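Local structure of aminotransferase (Streptomyces pactum, 4ZM4) at residues A37-L42 against R398-Q403; E59-N64 against D433-A438; R258-R261 against Q265-Y268; D347-V352 against V360-V365; E351-E356 against V371-G376. The protein is a class-III aminotransferase that binds pyridoxal-5'-phosphate and probably has the fold-type I architecture of pyridoxal-phosphate-dependent enzymes. The protein carries 1 engineered substitution. All coordinates share one frame; numbering follows the deposited sequence.

Contact 1: A37-L42 against R398-Q403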
# COMPACT_ATOMS: atom_id res chain seq x y z
N ALA B 37 12.72 0.92 -16.64
CA ALA B 37 13.87 1.51 -15.97
C ALA B 37 15.16 0.69 -16.12
O ALA B 37 16.21 1.05 -15.59
CB ALA B 37 13.55 1.69 -14.50
N VAL B 38 15.09 -0.39 -16.87
CA VAL B 38 16.23 -1.28 -17.05
C VAL B 38 16.26 -1.77 -18.51
O VAL B 38 16.17 -2.97 -18.78
CB VAL B 38 16.21 -2.47 -16.09
CG1 VAL B 38 17.58 -3.13 -15.98
CG2 VAL B 38 15.73 -2.04 -14.72
N PRO B 39 16.37 -0.83 -19.47
CA PRO B 39 16.39 -1.23 -20.88
C PRO B 39 17.60 -2.10 -21.25
O PRO B 39 17.53 -2.85 -22.22
CB PRO B 39 16.43 0.11 -21.62
CG PRO B 39 17.00 1.08 -20.63
CD PRO B 39 16.53 0.63 -19.29
N LEU B 40 18.71 -1.96 -20.52
CA LEU B 40 19.76 -2.95 -20.53
C LEU B 40 19.50 -3.81 -19.30
O LEU B 40 19.66 -3.37 -18.17
CB LEU B 40 21.15 -2.32 -20.46
CG LEU B 40 22.30 -3.36 -20.54
CD1 LEU B 40 22.42 -3.92 -21.96
CD2 LEU B 40 23.64 -2.78 -20.08
N PRO B 41 19.07 -5.04 -19.51
CA PRO B 41 18.57 -5.83 -18.37
C PRO B 41 19.53 -5.94 -17.22
O PRO B 41 20.74 -6.11 -17.42
CB PRO B 41 18.31 -7.20 -18.98
CG PRO B 41 18.00 -6.91 -20.41
CD PRO B 41 18.80 -5.70 -20.80
N LEU B 42 18.97 -5.88 -16.00
CA LEU B 42 19.69 -6.05 -14.75
C LEU B 42 18.72 -6.69 -13.79
O LEU B 42 17.69 -6.10 -13.49
CB LEU B 42 20.13 -4.69 -14.21
CG LEU B 42 21.17 -4.66 -13.08
CD1 LEU B 42 21.43 -3.22 -12.69
CD2 LEU B 42 20.75 -5.45 -11.84
N ARG B 398 20.42 10.85 -25.89
CA ARG B 398 21.81 10.75 -25.45
C ARG B 398 21.90 10.36 -23.97
O ARG B 398 22.75 9.56 -23.62
CB ARG B 398 22.61 12.02 -25.69
CG ARG B 398 23.36 12.04 -27.01
CD ARG B 398 24.29 13.24 -27.16
NE ARG B 398 24.94 13.23 -28.47
CZ ARG B 398 24.37 13.59 -29.61
NH1 ARG B 398 23.14 14.08 -29.63
NH2 ARG B 398 25.04 13.46 -30.73
N HIS B 399 21.03 10.88 -23.13
CA HIS B 399 21.06 10.48 -21.72
C HIS B 399 20.77 8.98 -21.55
O HIS B 399 21.51 8.30 -20.85
CB HIS B 399 20.12 11.32 -20.84
CG HIS B 399 20.57 11.37 -19.42
ND1 HIS B 399 21.50 12.28 -18.98
CD2 HIS B 399 20.28 10.58 -18.36
CE1 HIS B 399 21.74 12.08 -17.70
NE2 HIS B 399 21.01 11.05 -17.30
N ARG B 400 19.74 8.47 -22.24
CA ARG B 400 19.46 7.03 -22.25
C ARG B 400 20.68 6.26 -22.66
O ARG B 400 20.99 5.19 -22.10
CB ARG B 400 18.29 6.68 -23.20
CG ARG B 400 16.91 7.07 -22.70
CD ARG B 400 15.75 6.42 -23.45
NE ARG B 400 15.36 5.16 -22.79
CZ ARG B 400 14.68 5.06 -21.64
NH1 ARG B 400 14.27 6.15 -20.97
NH2 ARG B 400 14.40 3.86 -21.15
N ARG B 401 21.38 6.77 -23.66
CA ARG B 401 22.53 6.07 -24.21
C ARG B 401 23.64 6.09 -23.19
O ARG B 401 24.24 5.05 -22.88
CB ARG B 401 22.95 6.73 -25.53
CG ARG B 401 23.85 5.91 -26.43
CD ARG B 401 23.51 6.10 -27.89
NE ARG B 401 23.47 7.45 -28.41
CZ ARG B 401 24.51 8.22 -28.67
NH1 ARG B 401 25.74 7.84 -28.34
NH2 ARG B 401 24.31 9.39 -29.23
N LEU B 402 23.83 7.25 -22.56
CA LEU B 402 24.78 7.37 -21.43
C LEU B 402 24.52 6.40 -20.29
O LEU B 402 25.47 5.86 -19.72
CB LEU B 402 24.78 8.80 -20.88
CG LEU B 402 25.83 9.12 -19.83
CD1 LEU B 402 27.22 9.08 -20.45
CD2 LEU B 402 25.56 10.47 -19.18
N GLN B 403 23.27 6.15 -19.93
CA GLN B 403 23.04 5.27 -18.78
C GLN B 403 23.28 3.79 -19.09
O GLN B 403 23.75 3.07 -18.22
CB GLN B 403 21.68 5.53 -18.05
CG GLN B 403 20.51 4.61 -18.34
CD GLN B 403 20.64 3.16 -17.89
OE1 GLN B 403 20.44 2.29 -18.70
NE2 GLN B 403 20.86 2.92 -16.63
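Pro39 touches Arg400 and Gln403, two side chains of helix 396-408, with its CG. In this fold-type I protein the contact ties a loop from the beginning of the chain to a helix near its end, and only 138 Å² are buried between the segments. Arg400 can be followed atom by atom. Its CB points neither at the loop nor away from it, and CG lies anti to the carbonyl carbon (chi1 -73°). Neither CB, CG nor CD comes within touching distance of Pro39. A bend at chi3 (91°) then swings the guanidinium round, and only this end of the chain closes in. Its NE and CZ still stand 4.9 and 4.7 Å from Pro39 CG, and NH2 alone closes to van der Waals range, 3.8 Å from Pro39 CG. The ring carbon lies oblique to the guanidinium; the polar need of NH2 is met in part by a weak hydrogen bond to Ala36 O, just before the loop segment. Gln403 approaches the proline from the opposing direction, its chain folded at chi2. The amide oxygen OE1 rests 4.1 Å from Pro39 CG. With no hydrogen bond linking the two segments, the geometry is that of a proline seated beside two polar side chains held by other partners. Pro39 also touches Pro415, as does Gln403, so a second proline adjoins the site. The amide of Gln403 is anchored at its nitrogen, NE2 being hydrogen-bonded to Phe413 O and weakly to Gln407 OE1.

Contact 2: E59-N64 against D433-A438; sequences EIIDLN and DKVAGA
A helix packed on the face of a β-sheet brings Ile61 and Leu63 against Lys434 and Val435. Ile61 is the residue whose CA comes nearest the helix, 7.6 Å from Val435 CA, and both its branches are used. CG2, anti to the backbone N, meets Val435 CG2 at 3.8 Å. The other branch brings CD1 to Lys434 CB, 3.9 Å away, where the two side chains stand at about a right angle. Only the root of the lysine takes part: beyond CG its chain runs extended, and its NZ remains 6.1 Å from Glu59 OE1, opposite charges that may attract weakly, though not in contact. Strand 59-62 lies inside a four-stranded mixed sheet, flanked by strands 51-54 and 411-412, and helix 429-444 packs on it, an α/β layer of the kind built from both chain ends in fold-type I proteins. Leu63, just past the strand, meets Val435 tip to tip, with its CD2 4.1 Å from Val435 CG2 and its CD1 4.2 Å from Val435 CG1. Val435 CG2 therefore touches both residues, CG1 only Leu63, and all three residues are buried. Where the strand ends, Asp62 makes an Asx turn: its OD1 accepts from Asn64 N at 2.9 Å, the donor standing 36° out of the carboxylate plane. The same OD1 also accepts from Met65 N, while OD2 is bonded to Tyr74 OH.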
# COMPACT_ATOMS: atom_id res chain seq x y z
N GLU B 59 29.17 -6.49 -9.96
CA GLU B 59 28.93 -5.47 -8.92
C GLU B 59 28.61 -4.13 -9.57
O GLU B 59 29.34 -3.67 -10.44
CB GLU B 59 30.16 -5.26 -8.03
CG GLU B 59 30.39 -6.34 -6.99
CD GLU B 59 31.48 -5.98 -5.98
OE1 GLU B 59 31.96 -4.82 -5.98
OE2 GLU B 59 31.84 -6.86 -5.18
N ILE B 60 27.53 -3.50 -9.10
CA ILE B 60 27.09 -2.21 -9.62
C ILE B 60 26.89 -1.22 -8.49
O ILE B 60 26.15 -1.49 -7.56
CB ILE B 60 25.77 -2.31 -10.39
CG1 ILE B 60 25.91 -3.31 -11.54
CG2 ILE B 60 25.43 -0.96 -11.02
CD1 ILE B 60 25.39 -4.72 -11.30
N ILE B 61 27.52 -0.06 -8.62
CA ILE B 61 27.27 1.05 -7.74
C ILE B 61 25.95 1.67 -8.12
O ILE B 61 25.75 2.09 -9.26
CB ILE B 61 28.38 2.11 -7.83
CG1 ILE B 61 29.70 1.53 -7.30
CG2 ILE B 61 28.02 3.33 -7.01
CD1 ILE B 61 30.92 2.33 -7.73
N ASP B 62 25.02 1.72 -7.17
CA ASP B 62 23.66 2.20 -7.39
C ASP B 62 23.53 3.65 -7.00
O ASP B 62 23.77 4.00 -5.84
CB ASP B 62 22.71 1.34 -6.58
CG ASP B 62 21.24 1.42 -7.07
OD1 ASP B 62 20.92 2.33 -7.83
OD2 ASP B 62 20.44 0.55 -6.70
N LEU B 63 23.19 4.52 -7.96
CA LEU B 63 22.93 5.94 -7.65
C LEU B 63 21.43 6.21 -7.47
O LEU B 63 21.04 7.28 -7.01
CB LEU B 63 23.50 6.85 -8.74
CG LEU B 63 24.99 6.74 -8.98
CD1 LEU B 63 25.38 7.68 -10.08
CD2 LEU B 63 25.81 7.01 -7.72
N ASN B 64 20.61 5.22 -7.83
CA ASN B 64 19.16 5.31 -7.71
C ASN B 64 18.65 4.87 -6.33
O ASN B 64 17.72 5.44 -5.80
CB ASN B 64 18.53 4.44 -8.80
CG ASN B 64 17.04 4.62 -8.91
OD1 ASN B 64 16.55 5.70 -9.21
ND2 ASN B 64 16.30 3.53 -8.67
N ASP B 433 34.52 8.73 -6.27
CA ASP B 433 35.68 8.71 -7.18
C ASP B 433 35.55 7.59 -8.22
O ASP B 433 35.80 7.82 -9.39
CB ASP B 433 37.02 8.63 -6.40
CG ASP B 433 37.38 9.94 -5.67
OD1 ASP B 433 36.78 11.01 -5.94
OD2 ASP B 433 38.29 9.92 -4.83
N LYS B 434 35.13 6.39 -7.82
CA LYS B 434 34.83 5.33 -8.81
C LYS B 434 33.72 5.75 -9.76
O LYS B 434 33.77 5.43 -10.94
CB LYS B 434 34.43 4.02 -8.13
CG LYS B 434 35.57 3.31 -7.42
CD LYS B 434 35.18 1.88 -7.07
CE LYS B 434 36.25 1.23 -6.19
NZ LYS B 434 35.96 -0.21 -5.95
N VAL B 435 32.71 6.43 -9.24
CA VAL B 435 31.61 6.85 -10.10
C VAL B 435 32.13 7.79 -11.19
O VAL B 435 31.79 7.66 -12.36
CB VAL B 435 30.48 7.50 -9.29
CG1 VAL B 435 29.51 8.24 -10.20
CG2 VAL B 435 29.76 6.44 -8.46
N ALA B 436 32.99 8.72 -10.78
CA ALA B 436 33.63 9.66 -11.69
C ALA B 436 34.32 8.95 -12.87
O ALA B 436 34.06 9.26 -14.02
CB ALA B 436 34.65 10.50 -10.93
N GLY B 437 35.19 8.00 -12.54
CA GLY B 437 35.85 7.19 -13.52
C GLY B 437 34.88 6.53 -14.46
O GLY B 437 35.04 6.58 -15.69
N ALA B 438 33.82 5.92 -13.89
CA ALA B 438 32.82 5.21 -14.69
C ALA B 438 32.09 6.18 -15.63
O ALA B 438 31.80 5.82 -16.76
CB ALA B 438 31.86 4.45 -13.80

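Contact 3: R258-R261 against Q265-Y268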
# COMPACT_ATOMS: atom_id res chain seq x y z
N ARG B 258 14.92 13.78 4.50
CA ARG B 258 15.94 13.68 3.43
C ARG B 258 16.67 15.01 3.22
O ARG B 258 17.91 15.06 3.29
CB ARG B 258 15.24 13.20 2.15
CG ARG B 258 15.93 13.47 0.83
CD ARG B 258 17.15 12.61 0.62
NE ARG B 258 16.85 11.18 0.47
CZ ARG B 258 17.77 10.25 0.22
NH1 ARG B 258 19.05 10.60 0.03
NH2 ARG B 258 17.43 8.97 0.13
N VAL B 259 15.92 16.07 2.93
CA VAL B 259 16.51 17.40 2.65
C VAL B 259 16.87 18.12 3.95
O VAL B 259 17.65 19.06 3.93
CB VAL B 259 15.60 18.31 1.80
CG1 VAL B 259 15.33 17.67 0.46
CG2 VAL B 259 14.28 18.59 2.51
N ALA B 260 16.36 17.60 5.06
CA ALA B 260 16.65 18.06 6.42
C ALA B 260 15.97 17.06 7.34
O ALA B 260 15.18 16.22 6.89
CB ALA B 260 16.09 19.44 6.65
N ARG B 261 16.26 17.13 8.62
CA ARG B 261 15.65 16.19 9.58
C ARG B 261 14.12 16.33 9.58
O ARG B 261 13.39 15.34 9.55
CB ARG B 261 16.24 16.42 10.97
CG ARG B 261 16.05 15.24 11.92
CD ARG B 261 16.59 15.53 13.30
NE ARG B 261 15.68 16.39 14.07
CZ ARG B 261 15.63 16.46 15.40
NH1 ARG B 261 14.76 17.26 15.97
NH2 ARG B 261 16.43 15.74 16.15
N GLN B 265 9.65 21.36 4.98
CA GLN B 265 9.00 22.13 6.02
C GLN B 265 9.99 22.95 6.83
O GLN B 265 9.83 24.16 6.99
CB GLN B 265 8.38 21.15 7.01
CG GLN B 265 6.90 21.23 7.09
CD GLN B 265 6.32 20.01 7.77
OE1 GLN B 265 6.02 20.05 8.97
NE2 GLN B 265 6.11 18.95 7.00
N GLU B 266 10.99 22.25 7.36
CA GLU B 266 11.99 22.81 8.23
C GLU B 266 12.97 23.58 7.41
O GLU B 266 13.33 24.71 7.74
CB GLU B 266 12.72 21.68 8.97
CG GLU B 266 13.75 22.08 10.01
CD GLU B 266 14.30 20.87 10.76
OE1 GLU B 266 13.74 20.51 11.83
OE2 GLU B 266 15.28 20.27 10.28
N ARG B 267 13.45 22.96 6.34
CA ARG B 267 14.50 23.57 5.53
C ARG B 267 14.06 24.94 5.02
O ARG B 267 14.87 25.85 5.01
CB ARG B 267 14.85 22.67 4.36
CG ARG B 267 15.97 23.19 3.50
CD ARG B 267 16.39 22.12 2.50
NE ARG B 267 17.56 22.55 1.74
CZ ARG B 267 18.73 21.91 1.68
NH1 ARG B 267 18.95 20.78 2.33
NH2 ARG B 267 19.71 22.42 0.95
N TYR B 268 12.79 25.08 4.61
CA TYR B 268 12.34 26.32 4.01
C TYR B 268 11.47 27.16 4.95
O TYR B 268 11.00 28.23 4.56
CB TYR B 268 11.62 26.05 2.69
CG TYR B 268 12.48 25.36 1.64
CD1 TYR B 268 13.44 26.08 0.94
CD2 TYR B 268 12.33 24.00 1.34
CE1 TYR B 268 14.24 25.47 -0.02
CE2 TYR B 268 13.11 23.38 0.37
CZ TYR B 268 14.09 24.12 -0.29
OH TYR B 268 14.90 23.54 -1.25
O HOH W 1 13.78 18.11 13.22
O HOH W 2 18.31 19.14 9.32
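Arg267 sends CG anti to its own nitrogen (chi1 -177°) and stays extended as far as NE, a course that lays its chain at about a right angle to Val259 and delivers NH1 to the loop backbone. There NH1 donates to Val259 O over 2.7 Å with an N-H...O angle of 149°. The oxygen lies in the guanidinium plane, at its edge, and the donor lies in the carbonyl plane, on a lone pair. Arg267 CD adds packing 4.0 Å from Val259 CB. The loop after strand 247-251 thus lies against the short helix 263-267 that follows it. Ala260 CB is 4.1 Å from Arg267 CB and 3.8 Å from Glu266 OE2. Glu266 and Arg261 are bridged by water: one accepts from Arg261 NE at 2.7 Å and stands 2.8 Å from Glu266 OE1. A second water accepts from Arg261 N at 3.0 Å and donates only weakly to Glu266 OE2, which also takes a weak bond from Gly262 N. Val365 of strand 360-365 touches both Val259 and Arg267. The arginine-to-carbonyl bond, in the plane of both groups, would restrict the turning of the guanidinium, and the opposite charges of Arg261 NE and Glu266 OE1, 5.1 Å apart, may add some attraction.

Contact 4: D347-V352 against V360-V365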
# COMPACT_ATOMS: atom_id res chain seq x y z
N ASP B 347 30.31 18.32 -7.33
CA ASP B 347 31.57 18.88 -7.85
C ASP B 347 32.27 17.90 -8.81
O ASP B 347 32.72 18.28 -9.90
CB ASP B 347 32.54 19.28 -6.72
CG ASP B 347 31.98 20.40 -5.81
OD1 ASP B 347 31.07 21.17 -6.24
OD2 ASP B 347 32.45 20.51 -4.66
N THR B 348 32.32 16.63 -8.42
CA THR B 348 32.97 15.58 -9.21
C THR B 348 32.32 15.39 -10.56
O THR B 348 33.00 15.36 -11.58
CB THR B 348 32.90 14.25 -8.46
OG1 THR B 348 33.55 14.39 -7.19
CG2 THR B 348 33.59 13.16 -9.24
N VAL B 349 31.00 15.31 -10.58
CA VAL B 349 30.26 15.11 -11.82
C VAL B 349 30.35 16.33 -12.73
O VAL B 349 30.55 16.17 -13.93
CB VAL B 349 28.80 14.72 -11.54
CG1 VAL B 349 27.96 14.71 -12.79
CG2 VAL B 349 28.76 13.35 -10.87
N ARG B 350 30.29 17.53 -12.17
CA ARG B 350 30.57 18.77 -12.96
C ARG B 350 31.95 18.76 -13.66
O ARG B 350 32.05 19.09 -14.84
CB ARG B 350 30.45 20.03 -12.10
CG ARG B 350 29.04 20.58 -11.99
CD ARG B 350 28.96 21.98 -11.36
NE ARG B 350 27.67 22.16 -10.69
CZ ARG B 350 26.50 22.36 -11.31
NH1 ARG B 350 26.44 22.47 -12.64
NH2 ARG B 350 25.38 22.46 -10.61
N GLU B 351 32.99 18.38 -12.93
CA GLU B 351 34.33 18.33 -13.50
C GLU B 351 34.35 17.32 -14.65
O GLU B 351 34.85 17.60 -15.73
CB GLU B 351 35.37 17.98 -12.42
CG GLU B 351 36.82 18.01 -12.86
CD GLU B 351 37.78 17.38 -11.83
OE1 GLU B 351 37.51 17.49 -10.60
OE2 GLU B 351 38.80 16.76 -12.24
N VAL B 352 33.81 16.13 -14.42
CA VAL B 352 33.88 15.07 -15.43
C VAL B 352 33.20 15.50 -16.73
O VAL B 352 33.71 15.25 -17.81
CB VAL B 352 33.31 13.74 -14.90
CG1 VAL B 352 33.14 12.72 -16.03
CG2 VAL B 352 34.22 13.18 -13.82
N VAL B 360 25.80 19.96 -19.23
CA VAL B 360 24.99 19.18 -18.30
C VAL B 360 24.22 20.16 -17.40
O VAL B 360 24.72 21.22 -17.06
CB VAL B 360 25.91 18.28 -17.48
CG1 VAL B 360 26.75 19.10 -16.51
CG2 VAL B 360 25.13 17.22 -16.74
N HIS B 361 22.99 19.80 -17.02
CA HIS B 361 22.28 20.50 -15.96
C HIS B 361 22.20 19.62 -14.73
O HIS B 361 21.85 18.44 -14.83
CB HIS B 361 20.88 20.90 -16.38
CG HIS B 361 20.24 21.87 -15.43
ND1 HIS B 361 20.48 23.22 -15.49
CD2 HIS B 361 19.41 21.68 -14.37
CE1 HIS B 361 19.81 23.83 -14.52
NE2 HIS B 361 19.14 22.92 -13.84
N ILE B 362 22.56 20.18 -13.58
CA ILE B 362 22.59 19.46 -12.29
C ILE B 362 21.91 20.30 -11.24
O ILE B 362 22.30 21.45 -11.02
CB ILE B 362 24.04 19.20 -11.83
CG1 ILE B 362 24.78 18.30 -12.82
CG2 ILE B 362 24.06 18.54 -10.45
CD1 ILE B 362 26.26 18.10 -12.52
N ASN B 363 20.83 19.79 -10.66
CA ASN B 363 20.18 20.44 -9.51
C ASN B 363 20.38 19.56 -8.28
O ASN B 363 20.33 18.35 -8.39
CB ASN B 363 18.68 20.67 -9.74
CG ASN B 363 18.36 21.77 -10.75
OD1 ASN B 363 17.44 21.61 -11.57
ND2 ASN B 363 19.05 22.90 -10.67
N ARG B 364 20.60 20.16 -7.13
CA ARG B 364 20.78 19.39 -5.94
C ARG B 364 20.14 20.04 -4.71
O ARG B 364 20.20 21.24 -4.52
CB ARG B 364 22.27 19.17 -5.70
CG ARG B 364 22.57 18.19 -4.56
CD ARG B 364 24.07 17.89 -4.44
NE ARG B 364 24.83 19.07 -4.03
CZ ARG B 364 24.89 19.55 -2.78
NH1 ARG B 364 24.23 18.97 -1.79
NH2 ARG B 364 25.64 20.63 -2.53
N VAL B 365 19.52 19.21 -3.87
CA VAL B 365 19.08 19.63 -2.57
C VAL B 365 19.48 18.49 -1.64
O VAL B 365 18.78 17.44 -1.57
CB VAL B 365 17.56 19.91 -2.50
CG1 VAL B 365 17.17 20.42 -1.13
CG2 VAL B 365 17.12 20.92 -3.56
O HOH W 3 23.61 23.29 -13.95
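Ile362 is the strand residue on which Val349 and Arg350 converge, one with a methyl and the other with a long polar arm. The setting is an α-helix laid on a β-hairpin: helix 334-355 leads into strand 360-365, which turns back as antiparallel strand 368-373. At the start of the strand, Val360 directs its CB toward the helix but does not touch this segment, packing instead on Phe353 one turn further along the helix and on Val371 of the partner strand. Its successor His361 has its CB turned away, as strand alternation demands, and its NE2 makes a weak hydrogen bond to Asn363 OD1 at 3.1 Å. Ile362 turns back to the helix. Its CG1 branch, anti to the carbonyl carbon, ends in CD1, which lies 3.8 Å from Val349 CG1 and equally 3.8 Å from Arg350 CG. The arginine runs past the isoleucine in the opposite direction, so that one face of its guanidinium is covered by Ile362 CB, 3.7 Å from Arg350 NH2. The same NH2 makes a weak hydrogen bond to Ile362 O, 3.3 Å long and bent to 134°. A water in the guanidinium plane accepts from Arg350 NH1 at 3.2 Å and, weakly, from Ile362 N, so both backbone polar atoms of Ile362 are approached from the arginine's end. Arg364 points its CB toward the helix without touching this part of it; Glu339 takes its NH2, and Glu346, a turn before Arg350, joins the two arginines, its OE1 salt-bridged to Arg364 NE and its OE2 to Arg350 NH2.

Contact 5: E351-E356 against V371-G376; sequences EVFATE and VALLKG
Phe353 presents the rim of its ring to Leu373, whose CD1 methyl sits 3.5 Å from CE2 and 4.0 Å from CD2 of the phenylalanine. The contact belongs to the helix-on-hairpin layer, where the last turns of helix 334-355 pack on strand 368-373. CD1 lies in the ring plane, at the edge, so this is side-on packing and not a CH-pi contact over the face. Two rotations explain it: Phe353 CG is anti to its carbonyl carbon (chi1 -79°), while Leu373 CG is anti to its nitrogen (chi1 -164°), which bends the leucine's end back toward the helix although its CB does not point there. The two side chains meet at about a right angle. Val371, two residues earlier, reaches the ring more loosely, its CG1 4.3 Å from Phe353 CZ in an oblique position. All three residues are buried, and Leu443 of helix 429-444 and Leu402 of helix 396-408 also touch the phenylalanine. On the outer side of the helix, Glu351 O takes two donors, Thr355 N at 2.8 Å and Thr355 OG1 at 3.0 Å, the hydroxyl standing 45° out of the carbonyl plane.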
# COMPACT_ATOMS: atom_id res chain seq x y z
N GLU B 351 32.99 18.38 -12.93
CA GLU B 351 34.33 18.33 -13.50
C GLU B 351 34.35 17.32 -14.65
O GLU B 351 34.85 17.60 -15.73
CB GLU B 351 35.37 17.98 -12.42
CG GLU B 351 36.82 18.01 -12.86
CD GLU B 351 37.78 17.38 -11.83
OE1 GLU B 351 37.51 17.49 -10.60
OE2 GLU B 351 38.80 16.76 -12.24
N VAL B 352 33.81 16.13 -14.42
CA VAL B 352 33.88 15.07 -15.43
C VAL B 352 33.20 15.50 -16.73
O VAL B 352 33.71 15.25 -17.81
CB VAL B 352 33.31 13.74 -14.90
CG1 VAL B 352 33.14 12.72 -16.03
CG2 VAL B 352 34.22 13.18 -13.82
N PHE B 353 32.05 16.16 -16.63
CA PHE B 353 31.35 16.66 -17.83
C PHE B 353 32.08 17.85 -18.47
O PHE B 353 32.09 17.99 -19.69
CB PHE B 353 29.88 17.01 -17.50
CG PHE B 353 28.97 15.82 -17.44
CD1 PHE B 353 28.92 15.00 -16.32
CD2 PHE B 353 28.14 15.51 -18.50
CE1 PHE B 353 28.07 13.91 -16.26
CE2 PHE B 353 27.29 14.42 -18.43
CZ PHE B 353 27.27 13.61 -17.32
N ALA B 354 32.64 18.73 -17.63
CA ALA B 354 33.38 19.90 -18.12
C ALA B 354 34.60 19.45 -18.91
O ALA B 354 34.83 19.91 -20.02
CB ALA B 354 33.78 20.83 -16.97
N THR B 355 35.39 18.56 -18.32
CA THR B 355 36.59 18.03 -18.96
C THR B 355 36.28 17.39 -20.32
O THR B 355 37.06 17.50 -21.26
CB THR B 355 37.27 17.00 -18.04
OG1 THR B 355 37.62 17.64 -16.80
CG2 THR B 355 38.53 16.45 -18.67
N GLU B 356 35.14 16.73 -20.41
CA GLU B 356 34.67 16.13 -21.67
C GLU B 356 33.96 17.13 -22.57
O GLU B 356 33.59 16.79 -23.69
CB GLU B 356 33.74 14.95 -21.37
CG GLU B 356 34.47 13.83 -20.63
CD GLU B 356 35.71 13.35 -21.35
OE1 GLU B 356 35.62 13.13 -22.59
OE2 GLU B 356 36.75 13.20 -20.68
N VAL B 371 20.77 14.95 -12.69
CA VAL B 371 21.89 15.08 -13.63
C VAL B 371 21.38 14.77 -15.03
O VAL B 371 21.02 13.64 -15.32
CB VAL B 371 23.05 14.09 -13.30
CG1 VAL B 371 24.14 14.18 -14.36
CG2 VAL B 371 23.63 14.37 -11.93
N ALA B 372 21.35 15.79 -15.88
CA ALA B 372 20.80 15.70 -17.19
C ALA B 372 21.77 16.26 -18.23
O ALA B 372 22.25 17.36 -18.11
CB ALA B 372 19.46 16.46 -17.25
N LEU B 373 21.99 15.48 -19.27
CA LEU B 373 22.82 15.82 -20.38
C LEU B 373 22.01 16.74 -21.30
O LEU B 373 20.88 16.42 -21.66
CB LEU B 373 23.19 14.53 -21.10
CG LEU B 373 24.31 14.39 -22.10
CD1 LEU B 373 25.64 14.81 -21.53
CD2 LEU B 373 24.39 12.94 -22.51
N LEU B 374 22.59 17.88 -21.67
CA LEU B 374 21.88 18.90 -22.44
C LEU B 374 22.12 18.82 -23.94
O LEU B 374 23.13 18.31 -24.40
CB LEU B 374 22.26 20.29 -21.93
CG LEU B 374 22.06 20.55 -20.44
CD1 LEU B 374 22.37 21.99 -20.10
CD2 LEU B 374 20.63 20.22 -20.01
N LYS B 375 21.18 19.34 -24.72
CA LYS B 375 21.34 19.46 -26.18
C LYS B 375 22.47 20.43 -26.51
O LYS B 375 22.72 21.38 -25.77
CB LYS B 375 20.06 20.01 -26.82
CG LYS B 375 18.87 19.09 -26.74
CD LYS B 375 17.59 19.86 -27.01
CE LYS B 375 16.40 18.93 -27.16
NZ LYS B 375 15.14 19.72 -27.17
N GLY B 376 23.16 20.20 -27.61
CA GLY B 376 24.23 21.10 -28.03
C GLY B 376 23.66 22.49 -28.24
O GLY B 376 24.35 23.49 -28.00

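Contacts 4 and 5 share Glu351 and Val352, lie with centres 8 Å apart and are joined through the hairpin, where His361 N is 2.8 Å from Ala372 O, a probable hydrogen bond. Contact 1 meets contact 5 through its helix: His399 ND1 stands 3.2 Å from Leu373 N. Contact 2 reaches contact 4 where Ala436 CB packs 3.3 Å from Thr348 CG2. Contact 3 is more remote, its centre 32 Å from that of contact 1, yet it touches the far end of contact 4's strand. Side chains of contacts 1, 2 and 3 come within about 12, 13 and 11 Å of the bound ligand P3B, so none of these three contacts touches it.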